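PDB 3NYI: fat acid-binding protein from Eubacterium ventriosum, which binds stearic acid in the crystal and, as a member of the DegV family, probably serves as a fatty-acid-binding protein. Local coordinates for residues Phe90-Thr93 against Thr94-Gly98; Asn127-Thr130 against Gln131-Ile135; Gly169-Asp172 against Tyr173-Met176; Gly178-Gly181 against Lys182-Thr185; Ile272-Val275 against Ser276-Thr280. All coordinates share one frame; numbering follows the deposited sequence.

Contact 1 (Phe90-Thr93 against Thr94-Gly98). With STE (stearic acid), chain C.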
# COMPACT_ATOMS: atom_id res chain seq x y z
N PHE A 90 -7.65 -4.29 7.64
CA PHE A 90 -6.22 -4.10 7.37
C PHE A 90 -5.85 -2.62 7.32
O PHE A 90 -6.59 -1.80 6.77
CB PHE A 90 -5.83 -4.70 6.02
CG PHE A 90 -6.00 -6.18 5.95
CD1 PHE A 90 -4.91 -7.02 6.16
CD2 PHE A 90 -7.24 -6.74 5.67
CE1 PHE A 90 -5.05 -8.40 6.09
CE2 PHE A 90 -7.39 -8.12 5.59
CZ PHE A 90 -6.30 -8.95 5.81
N THR A 91 -4.70 -2.27 7.88
CA THR A 91 -4.26 -0.88 7.83
C THR A 91 -2.85 -0.82 7.29
O THR A 91 -2.13 -1.83 7.26
CB THR A 91 -4.24 -0.21 9.22
OG1 THR A 91 -3.20 -0.78 10.02
CG2 THR A 91 -5.56 -0.42 9.93
N ILE A 92 -2.47 0.38 6.87
CA ILE A 92 -1.09 0.65 6.48
C ILE A 92 -0.17 0.34 7.67
O ILE A 92 -0.61 0.37 8.83
CB ILE A 92 -0.97 2.14 6.05
CG1 ILE A 92 0.36 2.41 5.33
CG2 ILE A 92 -1.15 3.07 7.28
CD1 ILE A 92 0.46 3.86 4.74
N THR A 93 1.10 0.03 7.40
CA THR A 93 2.08 -0.22 8.46
C THR A 93 2.06 0.83 9.58
O THR A 93 2.00 2.03 9.32
CB THR A 93 3.52 -0.32 7.91
OG1 THR A 93 4.44 -0.42 9.01
CG2 THR A 93 3.87 0.89 7.07
N THR A 94 2.12 0.36 10.82
CA THR A 94 2.11 1.26 11.98
C THR A 94 3.33 2.15 11.99
O THR A 94 3.35 3.16 12.68
CB THR A 94 2.13 0.49 13.31
OG1 THR A 94 3.16 -0.51 13.25
CG2 THR A 94 0.81 -0.18 13.55
N LEU A 95 4.37 1.76 11.26
CA LEU A 95 5.58 2.59 11.19
C LEU A 95 5.42 3.83 10.31
O LEU A 95 6.27 4.72 10.38
CB LEU A 95 6.80 1.75 10.73
CG LEU A 95 7.15 0.61 11.70
CD1 LEU A 95 8.30 -0.28 11.18
CD2 LEU A 95 7.49 1.17 13.07
N PHE A 96 4.36 3.91 9.49
CA PHE A 96 4.11 5.09 8.66
C PHE A 96 2.97 5.96 9.22
O PHE A 96 2.89 7.14 8.90
CB PHE A 96 3.70 4.74 7.22
CG PHE A 96 4.79 4.12 6.39
CD1 PHE A 96 6.11 4.11 6.82
CD2 PHE A 96 4.49 3.58 5.13
CE1 PHE A 96 7.11 3.52 6.03
CE2 PHE A 96 5.48 3.01 4.35
CZ PHE A 96 6.79 2.97 4.80
N SER A 97 2.05 5.36 9.96
CA SER A 97 0.80 6.06 10.25
C SER A 97 0.17 5.54 11.52
O SER A 97 0.34 4.38 11.87
CB SER A 97 -0.18 5.85 9.09
OG SER A 97 -1.45 6.39 9.37
N GLY A 98 -0.60 6.39 12.19
CA GLY A 98 -1.38 5.94 13.33
C GLY A 98 -2.73 5.36 12.94
O GLY A 98 -3.58 5.13 13.80
C1 STE C . -0.96 9.54 7.81
O1 STE C . -1.18 8.97 8.84
O2 STE C . -0.89 10.73 7.81
C2 STE C . -0.53 8.72 6.57
C3 STE C . 1.01 8.75 6.40
C4 STE C . 1.41 8.03 5.09
C5 STE C . 2.94 7.81 5.02
C6 STE C . 3.31 7.14 3.68
C7 STE C . 4.85 7.01 3.53
C8 STE C . 5.15 6.19 2.24
C9 STE C . 6.67 6.04 2.02
C10 STE C . 6.90 5.30 0.67
C11 STE C . 6.62 3.81 0.89
C12 STE C . 5.67 3.16 -0.14
C13 STE C . 5.60 3.87 -1.51
C14 STE C . 5.70 2.76 -2.59
C15 STE C . 5.25 3.28 -3.97
C16 STE C . 5.72 2.28 -5.05
C17 STE C . 4.66 1.17 -5.23
C18 STE C . 5.02 0.25 -6.43
O HOH W 1 -1.10 2.27 10.68
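Thr93 to Phe96 form a type I beta turn, closed where Phe96 N donates to Thr93 O at 3.0 Å with the donor well above the carbonyl plane. A second, longer bond from Ser97 N to the same oxygen is weak. Thr93 also works through its side chain: with OG1 anti to the backbone N (chi1 174°), the hydroxyl accepts from Leu95 N at 3.1 Å, which makes an ST turn, and it is bonded in addition to Gly202 O. The same torsion sets the methyl over the Phe96 ring in a CH-pi contact, Thr93 CG2 standing 3.6 Å from the ring centroid. The fatty acid chain takes the opposite face, C7 lying 3.8 Å from Phe96 CD2, while Ile92 CD1 comes in at the ring edge. With the ring cut back to an alanine here, a gap is likely to open between the Thr93 methyl and the middle of the fatty acid. Ser97 reaches the head group, its OG donating to stearic acid O1 at 2.6 Å, and Ser99 N is a further partner of that hydroxyl. Behind it packing is tight, Ile92 CG2 lying 3.5 Å from Ser97 CB. Water 1 lies 2.7 Å from Ile92 O and 2.8 Å from Ser97 O. The turn leaves strand 87-91, whose Phe90 and Thr91 pair with the flanking strands 6-10 and 119-123, and leads to Gly98, the N-cap of helix 99-113; strand 203-210 touches Phe96 from the other half of the fold.

Contact 2 (Asn127-Thr130 against Gln131-Ile135); sequences NTVT and QALLI. With STE (stearic acid), chain C.
Backbone hydrogen bonds join Asn127-Thr130 to Gln131-Ile135 in the early turns of one helix. Ala132 N donates to Thr128 O at 2.8 Å, Leu133 N to Val129 O at the same length, and Leu134 N to Thr130 O at 3.0 Å. The bond from Gln131 N to Asn127 O is longer, 3.2 Å, and Thr130 N adds a weak bond to that oxygen. Thr128 has a positive phi of 37°, unusual for a threonine.

Among the polar side chains, Asn127 carries its amide anti to the backbone N (chi1 -177°). Its OD1 receives a weak bond from Thr128 N, and its ND2 is bonded to Ser276 OG. Thr128 OG1 is held by Asp14. Gln131 is extended, its NE2 bonded to Asp10 OD1, whereas the buried OE1 has no hydrogen-bond partner and lies 3.6 Å from Asn127 CA.

Apolar packing between the segments comes from one turn to the next, with Val129 CG2 4.2 Å from Leu133 CD1.

The lipid is met by an amide nitrogen and two methyls, in sequence toward its tail: Asn127 ND2 is 3.3 Å from stearic acid C12, Thr128 CG2 lies 3.7 Å from C14, and Val129 CG1 reaches the terminal C18.

Helix 128-143 follows strand 119-123 and packs on the other sheet, with Val129 and Leu133 against strand 236-242 and Thr130 against strand 163-167, while Leu134 rests on helix 148-161.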
# COMPACT_ATOMS: atom_id res chain seq x y z
N ASN A 127 2.06 -1.27 2.50
CA ASN A 127 1.47 -0.03 1.99
C ASN A 127 1.18 -0.27 0.52
O ASN A 127 1.77 -1.18 -0.10
CB ASN A 127 2.46 1.13 2.14
CG ASN A 127 1.89 2.46 1.69
OD1 ASN A 127 0.67 2.65 1.62
ND2 ASN A 127 2.78 3.41 1.37
N THR A 128 0.26 0.51 -0.03
CA THR A 128 -0.05 0.47 -1.46
C THR A 128 0.02 -0.97 -2.03
O THR A 128 -0.70 -1.85 -1.52
CB THR A 128 0.77 1.56 -2.27
OG1 THR A 128 0.42 1.51 -3.67
CG2 THR A 128 2.31 1.42 -2.08
N VAL A 129 0.83 -1.20 -3.06
CA VAL A 129 0.81 -2.50 -3.76
C VAL A 129 0.90 -3.74 -2.83
O VAL A 129 0.19 -4.72 -3.06
CB VAL A 129 1.85 -2.57 -4.93
CG1 VAL A 129 3.29 -2.53 -4.40
CG2 VAL A 129 1.62 -3.82 -5.83
N THR A 130 1.75 -3.70 -1.80
CA THR A 130 1.89 -4.89 -0.95
C THR A 130 0.75 -4.99 0.04
O THR A 130 0.44 -6.05 0.51
CB THR A 130 3.24 -4.98 -0.19
OG1 THR A 130 3.62 -3.69 0.28
CG2 THR A 130 4.37 -5.56 -1.10
N GLN A 131 0.13 -3.86 0.40
CA GLN A 131 -1.06 -3.94 1.21
C GLN A 131 -2.16 -4.54 0.36
O GLN A 131 -2.92 -5.38 0.84
CB GLN A 131 -1.47 -2.54 1.71
CG GLN A 131 -2.54 -2.58 2.80
CD GLN A 131 -2.78 -1.18 3.35
OE1 GLN A 131 -1.91 -0.31 3.24
NE2 GLN A 131 -3.95 -0.95 3.93
N ALA A 132 -2.27 -4.13 -0.91
CA ALA A 132 -3.24 -4.75 -1.83
C ALA A 132 -2.97 -6.27 -2.03
O ALA A 132 -3.90 -7.09 -2.00
CB ALA A 132 -3.23 -4.03 -3.17
N LEU A 133 -1.70 -6.63 -2.20
CA LEU A 133 -1.33 -8.05 -2.35
C LEU A 133 -1.70 -8.88 -1.12
O LEU A 133 -2.17 -10.01 -1.24
CB LEU A 133 0.17 -8.20 -2.63
CG LEU A 133 0.57 -7.79 -4.05
CD1 LEU A 133 2.09 -7.66 -4.18
CD2 LEU A 133 0.01 -8.81 -5.07
N LEU A 134 -1.47 -8.32 0.08
CA LEU A 134 -1.81 -9.04 1.30
C LEU A 134 -3.32 -9.22 1.43
O LEU A 134 -3.80 -10.31 1.74
CB LEU A 134 -1.25 -8.34 2.54
CG LEU A 134 -1.53 -9.07 3.86
CD1 LEU A 134 -0.70 -10.37 3.94
CD2 LEU A 134 -1.24 -8.17 5.06
N ILE A 135 -4.07 -8.15 1.22
CA ILE A 135 -5.51 -8.26 1.28
C ILE A 135 -6.00 -9.31 0.29
O ILE A 135 -6.83 -10.16 0.61
CB ILE A 135 -6.18 -6.92 0.99
CG1 ILE A 135 -5.94 -5.97 2.17
CG2 ILE A 135 -7.66 -7.12 0.78
CD1 ILE A 135 -6.20 -4.47 1.83
C1 STE C . -0.96 9.54 7.81
O1 STE C . -1.18 8.97 8.84
O2 STE C . -0.89 10.73 7.81
C2 STE C . -0.53 8.72 6.57
C3 STE C . 1.01 8.75 6.40
C4 STE C . 1.41 8.03 5.09
C5 STE C . 2.94 7.81 5.02
C6 STE C . 3.31 7.14 3.68
C7 STE C . 4.85 7.01 3.53
C8 STE C . 5.15 6.19 2.24
C9 STE C . 6.67 6.04 2.02
C10 STE C . 6.90 5.30 0.67
C11 STE C . 6.62 3.81 0.89
C12 STE C . 5.67 3.16 -0.14
C13 STE C . 5.60 3.87 -1.51
C14 STE C . 5.70 2.76 -2.59
C15 STE C . 5.25 3.28 -3.97
C16 STE C . 5.72 2.28 -5.05
C17 STE C . 4.66 1.17 -5.23
C18 STE C . 5.02 0.25 -6.43

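Contact 3 (Gly169-Asp172 against Tyr173-Met176)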
# COMPACT_ATOMS: atom_id res chain seq x y z
N GLY A 169 10.81 10.45 -7.81
CA GLY A 169 11.41 11.52 -8.59
C GLY A 169 12.40 12.40 -7.84
O GLY A 169 13.20 13.11 -8.46
N SER A 170 12.37 12.35 -6.52
CA SER A 170 13.21 13.19 -5.68
C SER A 170 13.04 12.73 -4.25
O SER A 170 12.18 11.91 -3.96
CB SER A 170 12.77 14.66 -5.78
OG SER A 170 11.50 14.85 -5.18
N LEU A 171 13.85 13.27 -3.34
CA LEU A 171 13.70 12.96 -1.92
C LEU A 171 12.86 14.00 -1.20
O LEU A 171 12.57 13.85 -0.01
CB LEU A 171 15.07 12.89 -1.24
CG LEU A 171 15.97 11.69 -1.52
CD1 LEU A 171 17.16 11.72 -0.57
CD2 LEU A 171 15.19 10.41 -1.34
N ASP A 172 12.48 15.07 -1.90
CA ASP A 172 11.82 16.22 -1.29
C ASP A 172 10.57 15.86 -0.48
O ASP A 172 10.41 16.30 0.66
CB ASP A 172 11.45 17.26 -2.35
CG ASP A 172 12.67 17.80 -3.09
OD1 ASP A 172 13.80 17.71 -2.55
OD2 ASP A 172 12.50 18.33 -4.21
N TYR A 173 9.68 15.08 -1.08
CA TYR A 173 8.43 14.73 -0.40
C TYR A 173 8.62 13.77 0.76
O TYR A 173 7.99 13.93 1.81
CB TYR A 173 7.42 14.19 -1.41
CG TYR A 173 7.12 15.14 -2.56
CD1 TYR A 173 6.10 16.07 -2.46
CD2 TYR A 173 7.87 15.11 -3.73
CE1 TYR A 173 5.82 16.95 -3.52
CE2 TYR A 173 7.60 15.98 -4.79
CZ TYR A 173 6.56 16.90 -4.68
OH TYR A 173 6.26 17.78 -5.71
N LEU A 174 9.47 12.76 0.58
CA LEU A 174 9.79 11.83 1.66
C LEU A 174 10.33 12.55 2.88
O LEU A 174 9.91 12.27 3.99
CB LEU A 174 10.81 10.77 1.20
CG LEU A 174 10.27 9.70 0.25
CD1 LEU A 174 11.41 8.88 -0.37
CD2 LEU A 174 9.27 8.81 0.98
N LYS A 175 11.26 13.48 2.67
CA LYS A 175 11.85 14.19 3.80
C LYS A 175 10.81 15.10 4.45
O LYS A 175 10.65 15.11 5.67
CB LYS A 175 13.08 15.00 3.38
CG LYS A 175 13.61 15.94 4.46
CD LYS A 175 15.01 16.46 4.12
CE LYS A 175 15.56 17.39 5.21
NZ LYS A 175 14.81 18.68 5.29
N MSE A 176 10.10 15.87 3.63
CA MSE A 176 9.14 16.83 4.16
C MSE A 176 8.02 16.14 4.95
O MSE A 176 7.55 16.65 5.95
CB MSE A 176 8.57 17.68 3.03
CG MSE A 176 7.93 18.97 3.48
SE MSE A 176 9.14 20.32 4.23
CE MSE A 176 10.89 19.50 4.08
O HOH W 2 10.04 12.24 -2.34
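Leu171 meets Leu174 on the packed side of this helix start, CD2 of Leu171 lying 4.2 Å from CD1 of Leu174 as the two branched chains pass at a slant. Leu174 is buried, its side chain about 4 Å from the bound stearic acid at the nearest atoms. Tyr173 is buried too; its ring meets that of Phe62 with the planes about 50° apart, and it packs on Pro282. Ser170 OG comes to 3.9 Å from Tyr173 CD2.

Two main-chain bonds start the helix. Lys175 N donates to Leu171 O at 3.0 Å, and Met176 N donates to Asp172 O, also at 3.0 Å. Ahead of the first turn Ser170 supplies a capping bond, its OG turned back between the backbone N and carbonyl carbon (chi1 68°) to accept from Asp172 N; at 3.4 Å this bond is weak. Water 2 completes the start, donating to Ser170 O at 2.7 Å and accepting from Leu174 N, which links Ser170 to Leu174 through the water.

The solvent side is looser. Asp172 and Lys175 are exposed, and the lysine chain runs outward beyond a CB that rests 3.6 Å from Leu171 O of the preceding turn. Met176, present as selenomethionine, is exposed too. Even here Asp172 is not without neighbours, since its side chain touches Phe62.

Helix 172-177 follows strand 163-167, and Leu171 and Leu174 pack on Pro195 and Ile197 of strand 194-200.

Contact 4 (Gly178-Gly181 against Lys182-Thr185). With STE (stearic acid), chain C.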
# COMPACT_ATOMS: atom_id res chain seq x y z
N GLY A 178 8.23 13.30 6.61
CA GLY A 178 8.73 12.69 7.84
C GLY A 178 8.96 11.17 7.84
O GLY A 178 9.38 10.61 8.85
N ARG A 179 8.69 10.50 6.73
CA ARG A 179 8.81 9.03 6.71
C ARG A 179 10.05 8.53 5.97
O ARG A 179 10.18 7.34 5.72
CB ARG A 179 7.55 8.37 6.14
CG ARG A 179 6.39 8.23 7.12
CD ARG A 179 5.60 9.57 7.28
NE ARG A 179 4.46 9.36 8.17
CZ ARG A 179 3.76 10.34 8.73
NH1 ARG A 179 4.06 11.61 8.47
NH2 ARG A 179 2.74 10.04 9.53
N ILE A 180 10.96 9.43 5.64
CA ILE A 180 12.09 9.06 4.81
C ILE A 180 12.98 8.01 5.50
O ILE A 180 13.50 7.10 4.87
CB ILE A 180 12.91 10.30 4.39
CG1 ILE A 180 13.94 9.91 3.33
CG2 ILE A 180 13.56 10.98 5.62
CD1 ILE A 180 14.62 11.10 2.70
N GLY A 181 13.13 8.14 6.82
CA GLY A 181 13.93 7.22 7.59
C GLY A 181 15.29 6.87 6.99
O GLY A 181 16.10 7.74 6.65
N LYS A 182 15.53 5.57 6.85
CA LYS A 182 16.84 5.08 6.41
C LYS A 182 17.19 5.39 4.95
O LYS A 182 18.32 5.15 4.50
CB LYS A 182 16.96 3.58 6.69
CG LYS A 182 17.14 3.27 8.17
CD LYS A 182 17.10 1.77 8.43
CE LYS A 182 17.33 1.47 9.91
NZ LYS A 182 16.27 2.05 10.79
N VAL A 183 16.23 5.89 4.19
CA VAL A 183 16.50 6.29 2.81
C VAL A 183 17.32 7.60 2.77
O VAL A 183 17.94 7.91 1.75
CB VAL A 183 15.20 6.40 2.00
CG1 VAL A 183 15.45 6.98 0.62
CG2 VAL A 183 14.53 5.01 1.92
N ALA A 184 17.32 8.36 3.86
CA ALA A 184 18.17 9.56 3.93
C ALA A 184 19.59 9.18 4.34
O ALA A 184 19.82 8.78 5.47
CB ALA A 184 17.59 10.61 4.89
N THR A 185 20.52 9.30 3.40
CA THR A 185 21.93 9.04 3.71
C THR A 185 22.80 10.10 3.03
O THR A 185 22.29 10.93 2.29
CB THR A 185 22.38 7.61 3.29
OG1 THR A 185 22.61 7.56 1.88
CG2 THR A 185 21.34 6.56 3.67
C1 STE C . -0.96 9.54 7.81
O1 STE C . -1.18 8.97 8.84
O2 STE C . -0.89 10.73 7.81
C2 STE C . -0.53 8.72 6.57
C3 STE C . 1.01 8.75 6.40
C4 STE C . 1.41 8.03 5.09
C5 STE C . 2.94 7.81 5.02
C6 STE C . 3.31 7.14 3.68
C7 STE C . 4.85 7.01 3.53
C8 STE C . 5.15 6.19 2.24
C9 STE C . 6.67 6.04 2.02
C10 STE C . 6.90 5.30 0.67
C11 STE C . 6.62 3.81 0.89
C12 STE C . 5.67 3.16 -0.14
C13 STE C . 5.60 3.87 -1.51
C14 STE C . 5.70 2.76 -2.59
C15 STE C . 5.25 3.28 -3.97
C16 STE C . 5.72 2.28 -5.05
C17 STE C . 4.66 1.17 -5.23
C18 STE C . 5.02 0.25 -6.43
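Ile180 O accepts from Val183 N at 3.1 Å, closing a type II' beta turn with Gly181 and Lys182 at its corners. Gly181 has a phi of 45° and a psi of -126°, the corner geometry that favours glycine; a CB there would collide with Lys182 N. A type I turn overlaps it, Ala184 N donating to Gly181 O at 3.1 Å. Ile180 is folded over the two overlapping turns: CG1 anti to the backbone N (chi1 -169°) carries CD1 to 3.7 Å from the Ala184 methyl, while the Ile180 and Val183 side chains cross at about a right angle, Ile180 CG1 lying 4.0 Å from Val183 CB. Val183 is the buried member, packed on Pro195 and Ile197 of strand 194-200, and its O is bonded to Thr188 OG1. Lys182 and Ala184 lie on the exposed side.

Before the turn, Gly178 leaves helix 172-177 with positive phi, and Arg179 then runs along the lipid. Its chain is bent at its second torsion and lies beside stearic acid C5 and C7, CD being 3.9 Å from C5. NE is bonded to Phe96 O and NH1 to Gly177 O, two bonds that fix the rotation of the guanidinium. A leucine here has no N-H to give and no flat cation, and Phe96 O would probably be left without this donor and the head end of the fatty acid without its cover. The guanidinium covers the chain with one face: stearic acid C3 lies 3.5 Å above its plane, offset toward the rim, with Arg179 NH2 as its nearest atom at 3.8 Å.

Contact 5 (Ile272-Val275 against Ser276-Thr280). With STE (stearic acid), chain C.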
# COMPACT_ATOMS: atom_id res chain seq x y z
N ILE A 272 -0.94 4.17 -7.87
CA ILE A 272 -0.50 4.51 -6.52
C ILE A 272 -1.33 5.68 -6.01
O ILE A 272 -1.51 6.68 -6.72
CB ILE A 272 0.98 4.82 -6.49
CG1 ILE A 272 1.77 3.56 -6.89
CG2 ILE A 272 1.42 5.31 -5.12
CD1 ILE A 272 3.22 3.84 -7.20
N GLY A 273 -1.89 5.54 -4.82
CA GLY A 273 -2.86 6.51 -4.34
C GLY A 273 -2.28 7.73 -3.65
O GLY A 273 -1.07 7.85 -3.45
N ILE A 274 -3.20 8.62 -3.28
CA ILE A 274 -2.90 9.85 -2.56
C ILE A 274 -2.07 9.65 -1.31
O ILE A 274 -1.12 10.39 -1.07
CB ILE A 274 -4.23 10.53 -2.19
CG1 ILE A 274 -4.91 11.04 -3.47
CG2 ILE A 274 -4.01 11.64 -1.17
CD1 ILE A 274 -6.30 11.69 -3.23
N VAL A 275 -2.42 8.66 -0.49
CA VAL A 275 -1.66 8.42 0.75
C VAL A 275 -0.14 8.30 0.49
O VAL A 275 0.67 8.95 1.16
CB VAL A 275 -2.16 7.17 1.50
CG1 VAL A 275 -1.25 6.87 2.71
CG2 VAL A 275 -3.62 7.34 1.93
N SER A 276 0.24 7.48 -0.48
CA SER A 276 1.66 7.35 -0.79
C SER A 276 2.21 8.53 -1.57
O SER A 276 3.33 9.00 -1.31
CB SER A 276 1.94 6.06 -1.60
OG SER A 276 1.67 4.92 -0.82
N ALA A 277 1.43 9.02 -2.53
CA ALA A 277 1.93 10.07 -3.41
C ALA A 277 2.26 11.37 -2.68
O ALA A 277 3.19 12.08 -3.07
CB ALA A 277 0.95 10.33 -4.56
N VAL A 278 1.51 11.69 -1.63
CA VAL A 278 1.82 12.89 -0.87
C VAL A 278 3.24 12.78 -0.33
O VAL A 278 3.96 13.77 -0.22
CB VAL A 278 0.80 13.13 0.27
CG1 VAL A 278 1.35 14.11 1.30
CG2 VAL A 278 -0.53 13.66 -0.30
N HIS A 279 3.66 11.55 -0.04
CA HIS A 279 4.95 11.32 0.58
C HIS A 279 6.07 10.95 -0.41
O HIS A 279 7.24 11.18 -0.11
CB HIS A 279 4.82 10.27 1.71
CG HIS A 279 3.99 10.77 2.85
ND1 HIS A 279 4.55 11.45 3.92
CD2 HIS A 279 2.66 10.78 3.06
CE1 HIS A 279 3.59 11.81 4.76
NE2 HIS A 279 2.43 11.41 4.25
N THR A 280 5.71 10.41 -1.58
CA THR A 280 6.73 10.08 -2.58
C THR A 280 6.95 11.17 -3.60
O THR A 280 8.00 11.22 -4.24
CB THR A 280 6.37 8.81 -3.39
OG1 THR A 280 5.13 9.02 -4.09
CG2 THR A 280 6.26 7.60 -2.48
C1 STE C . -0.96 9.54 7.81
O1 STE C . -1.18 8.97 8.84
O2 STE C . -0.89 10.73 7.81
C2 STE C . -0.53 8.72 6.57
C3 STE C . 1.01 8.75 6.40
C4 STE C . 1.41 8.03 5.09
C5 STE C . 2.94 7.81 5.02
C6 STE C . 3.31 7.14 3.68
C7 STE C . 4.85 7.01 3.53
C8 STE C . 5.15 6.19 2.24
C9 STE C . 6.67 6.04 2.02
C10 STE C . 6.90 5.30 0.67
C11 STE C . 6.62 3.81 0.89
C12 STE C . 5.67 3.16 -0.14
C13 STE C . 5.60 3.87 -1.51
C14 STE C . 5.70 2.76 -2.59
C15 STE C . 5.25 3.28 -3.97
C16 STE C . 5.72 2.28 -5.05
C17 STE C . 4.66 1.17 -5.23
C18 STE C . 5.02 0.25 -6.43
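Hydrogen bonds of the main chain bind Gly273 to Ala277 and Ile274 to Val278 at the start of a short helix. Ala277 N meets Gly273 O at 2.9 Å, and Val278 N follows onto Ile274 O. Near the end Ser276 O takes two donors, His279 N and Thr280 N, the latter at 2.8 Å. Gly273 is the N-cap residue, its own N bonded to Asp14, while Ile272 O is gripped by Tyr52 OH and Arg48 NE.

Apolar packing crosses the same turns. Ile272 CG2 presses on Ser276 CB at 3.6 Å, and Ile274 CG2 lies 4.1 Å from Val278 CG2.

The His279 ring joins the polar and apolar parts. With CG anti to the carbonyl carbon (chi1 -66°), the imidazole lies beside its own helix and one face covers the fatty acid, stearic acid C5 standing 3.6 Å above the plane. At the ring edge, in plane, Val275 O is 3.3 Å from His279 CD2; this buried oxygen has no hydrogen-bond partner. NE2 is bonded to Thr65 OG1, which also bonds the stearic acid, so the histidine probably helps to position that first-shell hydroxyl.

Lipid contacts run from Ile272, just before the helix, to Thr280: Ile272 CD1 reaches C17 near the tail, Val275 CG1 lies 3.8 Å from stearic acid C4, and Thr280 CG2 touches C13.

Helix 274-280 follows the short edge strand 270-271 and packs Ile274 and Val278 on strand 25-33, Ala277 on helix 48-57, and Ser276 on Thr128.

The stearic acid ties the five contacts together: contacts 1, 2, 4 and 5 touch it directly, and contact 3 adds Leu174. Residues of contacts 1, 4 and 5 meet toward the head end, where Arg179 NE lies 2.8 Å from Phe96 O and Arg179 NH1 packs 3.7 Å from His279 CE1. Farther along the chain contacts 2 and 5 join, Asn127 ND2 being 2.9 Å from Ser276 OG. Contact 3 backs on contacts 4 and 5, with Leu174 CD2 3.3 Å from His279 O and centres about 9 Å from contact 4, but stays about 7 Å from contact 1 at the nearest atoms. The pocket is lined by loops and helix starts from both sheet-bearing halves.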